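Local structure of Mlr3007 protein (Mesorhizobium loti, 3QQM) at residues A38-S43 and L75-N80; P53-E58 and N80-A85. The protein is a putative class-IV aminotransferase that probably uses pyridoxal 5'-phosphate to transfer amino groups between branched-chain amino acids and 2-oxoglutarate. One frame throughout, in Å; residues are numbered along the deposited sequence.

Interaction 1 (A38-S43 and L75-N80)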
loop_
_atom_site.group_PDB
_atom_site.type_symbol
_atom_site.label_atom_id
_atom_site.label_comp_id
_atom_site.label_asym_id
_atom_site.label_seq_id
_atom_site.Cartn_x
_atom_site.Cartn_y
_atom_site.Cartn_z
ATOM N N ALA A 38 -0.432 10.031 10.364
ATOM C CA ALA A 38 -1.840 10.431 10.364
ATOM C C ALA A 38 -2.696 9.183 10.214
ATOM O O ALA A 38 -3.625 8.983 10.982
ATOM C CB ALA A 38 -2.157 11.429 9.248
ATOM N N ARG A 39 -2.367 8.348 9.228
ATOM C CA ARG A 39 -3.105 7.122 9.003
ATOM C C ARG A 39 -3.026 6.174 10.201
ATOM O O ARG A 39 -4.038 5.686 10.644
ATOM C CB ARG A 39 -2.586 6.387 7.779
ATOM C CG ARG A 39 -3.379 5.101 7.503
ATOM C CD ARG A 39 -3.076 4.569 6.172
ATOM N NE ARG A 39 -1.705 4.093 6.054
ATOM C CZ ARG A 39 -1.154 3.725 4.901
ATOM N NH1 ARG A 39 -1.823 3.877 3.764
ATOM N NH2 ARG A 39 0.102 3.291 4.861
ATOM N N LEU A 40 -1.810 5.876 10.659
ATOM C CA LEU A 40 -1.606 4.979 11.792
ATOM C C LEU A 40 -2.324 5.459 13.056
ATOM O O LEU A 40 -3.026 4.685 13.719
ATOM C CB LEU A 40 -0.110 4.825 12.102
ATOM C CG LEU A 40 0.231 3.991 13.328
ATOM C CD1 LEU A 40 -0.257 2.551 13.156
ATOM C CD2 LEU A 40 1.720 4.038 13.574
ATOM N N TYR A 41 -2.170 6.733 13.380
ATOM C CA TYR A 41 -2.804 7.246 14.577
ATOM C C TYR A 41 -4.322 7.296 14.431
ATOM O O TYR A 41 -5.051 7.016 15.399
ATOM C CB TYR A 41 -2.241 8.591 14.979
ATOM C CG TYR A 41 -0.787 8.565 15.361
ATOM C CD1 TYR A 41 -0.255 7.500 16.034
ATOM C CD2 TYR A 41 0.004 9.678 15.203
ATOM C CE1 TYR A 41 1.069 7.489 16.431
ATOM C CE2 TYR A 41 1.327 9.687 15.618
ATOM C CZ TYR A 41 1.848 8.592 16.233
ATOM O OH TYR A 41 3.154 8.573 16.647
ATOM N N GLY A 42 -4.791 7.625 13.230
ATOM C CA GLY A 42 -6.223 7.689 12.959
ATOM C C GLY A 42 -6.839 6.294 13.095
ATOM O O GLY A 42 -7.844 6.129 13.763
ATOM N N SER A 43 -6.202 5.293 12.492
ATOM C CA SER A 43 -6.706 3.930 12.575
ATOM C C SER A 43 -6.661 3.393 14.000
ATOM O O SER A 43 -7.606 2.779 14.444
ATOM C CB SER A 43 -5.931 3.000 11.640
ATOM O OG SER A 43 -6.062 3.411 10.313
ATOM N N LEU A 75 6.861 -0.423 10.456
ATOM C CA LEU A 75 6.366 -0.068 11.794
ATOM C C LEU A 75 5.104 -0.871 12.037
ATOM O O LEU A 75 4.249 -0.913 11.162
ATOM C CB LEU A 75 6.033 1.409 11.857
ATOM C CG LEU A 75 5.567 1.963 13.198
ATOM C CD1 LEU A 75 6.669 1.848 14.262
ATOM C CD2 LEU A 75 5.093 3.433 13.032
ATOM N N ALA A 76 4.992 -1.522 13.201
ATOM C CA ALA A 76 3.813 -2.333 13.533
ATOM C C ALA A 76 3.309 -2.027 14.936
ATOM O O ALA A 76 4.092 -1.829 15.849
ATOM C CB ALA A 76 4.112 -3.824 13.399
ATOM N N LEU A 77 1.986 -2.007 15.080
ATOM C CA LEU A 77 1.331 -1.728 16.348
ATOM C C LEU A 77 0.272 -2.783 16.694
ATOM O O LEU A 77 -0.616 -3.080 15.893
ATOM C CB LEU A 77 0.655 -0.368 16.260
ATOM C CG LEU A 77 -0.074 0.154 17.489
ATOM C CD1 LEU A 77 0.922 0.464 18.626
ATOM C CD2 LEU A 77 -0.898 1.388 17.099
ATOM N N ALA A 78 0.374 -3.332 17.890
ATOM C CA ALA A 78 -0.586 -4.299 18.398
ATOM C C ALA A 78 -1.615 -3.542 19.253
ATOM O O ALA A 78 -1.312 -2.463 19.794
ATOM C CB ALA A 78 0.102 -5.391 19.222
ATOM N N ARG A 79 -2.818 -4.109 19.353
ATOM C CA ARG A 79 -3.918 -3.520 20.103
ATOM C C ARG A 79 -3.542 -3.151 21.554
ATOM O O ARG A 79 -4.083 -2.193 22.107
ATOM C CB ARG A 79 -5.111 -4.475 20.086
ATOM C CG ARG A 79 -6.365 -3.980 20.813
ATOM C CD ARG A 79 -7.440 -5.043 20.801
ATOM N NE ARG A 79 -7.706 -5.507 19.439
ATOM C CZ ARG A 79 -8.509 -4.887 18.565
ATOM N NH1 ARG A 79 -9.128 -3.747 18.887
ATOM N NH2 ARG A 79 -8.680 -5.394 17.348
ATOM N N ASN A 80 -2.624 -3.892 22.162
ATOM C CA ASN A 80 -2.202 -3.567 23.516
ATOM C C ASN A 80 -1.181 -2.412 23.582
ATOM O O ASN A 80 -0.716 -2.052 24.678
ATOM C CB ASN A 80 -1.675 -4.817 24.257
ATOM C CG ASN A 80 -0.466 -5.489 23.558
ATOM O OD1 ASN A 80 0.226 -4.905 22.703
ATOM N ND2 ASN A 80 -0.219 -6.730 23.939
#
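Leu40, on the helix, extends toward Leu75 and Leu77 on the strand because its CG stands anti to its own backbone N (chi1 176°), and chi2 of 62° turns the fork at CG so that one methyl faces Leu75 and the other Leu77. Leu40 CD2 meets Leu75 CD2 at 3.5 Å, tighter than a usual methyl contact. Leu40 CD1 lies 4.2 Å from Leu77 CD2, an ordinary van der Waals separation. The side chain of Leu40 crosses that of Leu75 at about a right angle and that of Leu77 more slantingly, so the forked end of one helix residue bridges two residues of the strand. Leu75 and Leu77 can both serve because alternate residues of an extended strand face the same way; Ala76, between them, points away from the helix. All three leucines are buried, and leucine suits each place: a branched, wholly apolar end, with no polar atom needing a partner. No hydrogen bond joins the segments; the contact is hydrophobic. One residue earlier on the helix, Arg39 takes no part in this contact; its guanidinium forms a salt bridge with Glu20 and a hydrogen bond to the phosphate of the modified Lys118. The contact joins helix 33-47 to the four-stranded antiparallel sheet. Strand 17-25 pairs beside strand 71-78 and adds Leu18 and Glu20 to the surroundings of Leu40, while helix 53-64 brings Ile56 and Leu60 against Leu75.

Interaction 2 (P53-E58 and N80-A85). With EDO (1,2-ethanediol), chain Q.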
loop_
_atom_site.group_PDB
_atom_site.type_symbol
_atom_site.label_atom_id
_atom_site.label_comp_id
_atom_site.label_asym_id
_atom_site.label_seq_id
_atom_site.Cartn_x
_atom_site.Cartn_y
_atom_site.Cartn_z
ATOM N N PRO A 53 2.444 7.804 21.093
ATOM C CA PRO A 53 3.351 8.416 20.116
ATOM C C PRO A 53 4.813 8.532 20.564
ATOM O O PRO A 53 5.719 8.466 19.723
ATOM C CB PRO A 53 2.749 9.798 19.916
ATOM C CG PRO A 53 1.324 9.636 20.243
ATOM C CD PRO A 53 1.236 8.619 21.307
ATOM N N GLN A 54 5.038 8.706 21.860
ATOM C CA GLN A 54 6.390 8.833 22.388
ATOM C C GLN A 54 7.119 7.500 22.162
ATOM O O GLN A 54 8.299 7.466 21.764
ATOM C CB GLN A 54 6.350 9.275 23.879
ATOM C CG GLN A 54 7.705 9.763 24.481
ATOM C CD GLN A 54 7.557 10.494 25.884
ATOM O OE1 GLN A 54 6.456 10.574 26.458
ATOM N NE2 GLN A 54 8.677 11.047 26.395
ATOM N N ARG A 55 6.386 6.407 22.347
ATOM C CA ARG A 55 6.918 5.062 22.142
ATOM C C ARG A 55 7.170 4.756 20.642
ATOM O O ARG A 55 8.145 4.069 20.286
ATOM C CB ARG A 55 5.954 4.056 22.739
ATOM C CG ARG A 55 6.264 2.624 22.448
ATOM C CD ARG A 55 5.147 1.725 22.999
ATOM N NE ARG A 55 4.980 1.889 24.453
ATOM C CZ ARG A 55 4.126 1.187 25.190
ATOM N NH1 ARG A 55 3.376 0.236 24.620
ATOM N NH2 ARG A 55 4.043 1.414 26.505
ATOM N N ILE A 56 6.280 5.251 19.784
ATOM C CA ILE A 56 6.425 5.074 18.349
ATOM C C ILE A 56 7.710 5.777 17.924
ATOM O O ILE A 56 8.509 5.213 17.223
ATOM C CB ILE A 56 5.200 5.638 17.558
ATOM C CG1 ILE A 56 3.945 4.843 17.889
ATOM C CG2 ILE A 56 5.459 5.607 16.073
ATOM C CD1 ILE A 56 4.063 3.385 17.594
ATOM N N ALA A 57 7.891 7.014 18.369
ATOM C CA ALA A 57 9.109 7.775 18.050
ATOM C C ALA A 57 10.357 7.054 18.562
ATOM O O ALA A 57 11.381 7.089 17.906
ATOM C CB ALA A 57 9.044 9.212 18.617
ATOM N N GLU A 58 10.263 6.405 19.731
ATOM C CA GLU A 58 11.391 5.684 20.301
ATOM C C GLU A 58 11.797 4.530 19.424
ATOM O O GLU A 58 12.975 4.413 19.083
ATOM C CB GLU A 58 11.109 5.162 21.743
ATOM C CG GLU A 58 11.067 6.262 22.856
ATOM C CD GLU A 58 10.671 5.731 24.265
ATOM O OE1 GLU A 58 10.733 6.547 25.233
ATOM O OE2 GLU A 58 10.288 4.523 24.419
ATOM N N ASN A 80 -2.624 -3.892 22.162
ATOM C CA ASN A 80 -2.202 -3.567 23.516
ATOM C C ASN A 80 -1.181 -2.412 23.582
ATOM O O ASN A 80 -0.716 -2.052 24.678
ATOM C CB ASN A 80 -1.675 -4.817 24.257
ATOM C CG ASN A 80 -0.466 -5.489 23.558
ATOM O OD1 ASN A 80 0.226 -4.905 22.703
ATOM N ND2 ASN A 80 -0.219 -6.730 23.939
ATOM N N GLY A 81 -0.843 -1.823 22.428
ATOM C CA GLY A 81 0.138 -0.715 22.383
ATOM C C GLY A 81 1.575 -1.171 22.089
ATOM O O GLY A 81 2.443 -0.331 21.871
ATOM N N ASP A 82 1.830 -2.490 22.098
ATOM C CA ASP A 82 3.170 -3.022 21.781
ATOM C C ASP A 82 3.494 -2.603 20.363
ATOM O O ASP A 82 2.602 -2.615 19.481
ATOM C CB ASP A 82 3.272 -4.565 21.934
ATOM C CG ASP A 82 3.185 -5.050 23.417
ATOM O OD1 ASP A 82 3.197 -4.208 24.337
ATOM O OD2 ASP A 82 3.101 -6.292 23.656
ATOM N N ALA A 83 4.742 -2.194 20.146
ATOM C CA ALA A 83 5.195 -1.728 18.839
ATOM C C ALA A 83 6.587 -2.191 18.444
ATOM O O ALA A 83 7.459 -2.401 19.283
ATOM C CB ALA A 83 5.163 -0.209 18.793
ATOM N N THR A 84 6.782 -2.327 17.141
ATOM C CA THR A 84 8.050 -2.706 16.586
ATOM C C THR A 84 8.354 -1.871 15.364
ATOM O O THR A 84 7.453 -1.378 14.691
ATOM C CB THR A 84 8.097 -4.220 16.160
ATOM O OG1 THR A 84 7.135 -4.465 15.110
ATOM C CG2 THR A 84 7.834 -5.138 17.360
ATOM N N ALA A 85 9.647 -1.706 15.108
ATOM C CA ALA A 85 10.139 -1.014 13.937
ATOM C C ALA A 85 11.360 -1.784 13.431
ATOM O O ALA A 85 12.266 -2.127 14.197
ATOM C CB ALA A 85 10.488 0.416 14.244
HETATM C C1 EDO Q . 3.850 -5.825 18.494
HETATM O O1 EDO Q . 3.757 -7.216 18.185
HETATM C C2 EDO Q . 3.968 -4.979 17.222
HETATM O O2 EDO Q . 4.675 -5.636 16.169
#
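The first turns of helix 53-64 lie beside the loop entering strand 83-89, closest at Ile56 and Ala83, whose CA atoms are 6.9 Å apart, and Gly81 bends the chain there with a positive phi of 94°. Two neighbouring helix residues bridge the gap in different ways. Arg55 stretches out through chi1 and chi2, then bends at chi3 (-59°), which carries its guanidinium to the carbonyl of Gly81. Arg55 NH1, at the edge of the guanidinium, gives a weak hydrogen bond to Gly81 O at 3.0 Å (N-H...O angle 146°), and Arg55 CD lies 3.6 Å from the same Gly81 O. Glycine, with no side chain, accommodates this positive phi and lets the arginine come close to the backbone. Ile56 supplies the apolar part: the end of its longer branch, CD1, touches CB of Ala83 at 3.9 Å, and the small alanine lets helix and strand come near. The turn is further shaped by Asn80, whose OD1 accepts from Asp82 N at 3.0 Å, an Asx turn. On the strand's other side Thr84 OG1 shares a hydrogen bond of 2.9 Å with O2 of an ethanediol, probably from the crystallisation liquor, which also bonds to Glu17. Chemically the contact grades from a buried Ile56 to an exposed Arg55. Asp82 OD1 lies 4.5 Å from Arg55 NH1 and well out of the guanidinium plane, so no N-H points at it, though its charge may steady the arginine. With one weak hydrogen bond and no salt bridge, the polar hold is probably modest, and the apolar contact complements it.

In the fold
Interactions 1 and 2 lie with their centres about 9 Å apart on the same antiparallel sheet, where strands 71-78 and 83-89 are neighbours; Ala76 N probably hydrogen-bonds Thr84 O at 2.9 Å. Asn80 belongs to both, in the turn between these strands. The two helices, consecutive in the chain, also meet directly: Tyr41 OH comes within 3.5 Å of Pro53 CA, and Ile56 touches Tyr41, which extends the apolar cluster of interaction 1 towards interaction 2. Interaction 1 lies on the helix that also carries a phosphate ligand of the cofactor. Interaction 2 is more peripheral: its centre lies about 21 Å from the centre of the chain, against about 15 Å for interaction 1.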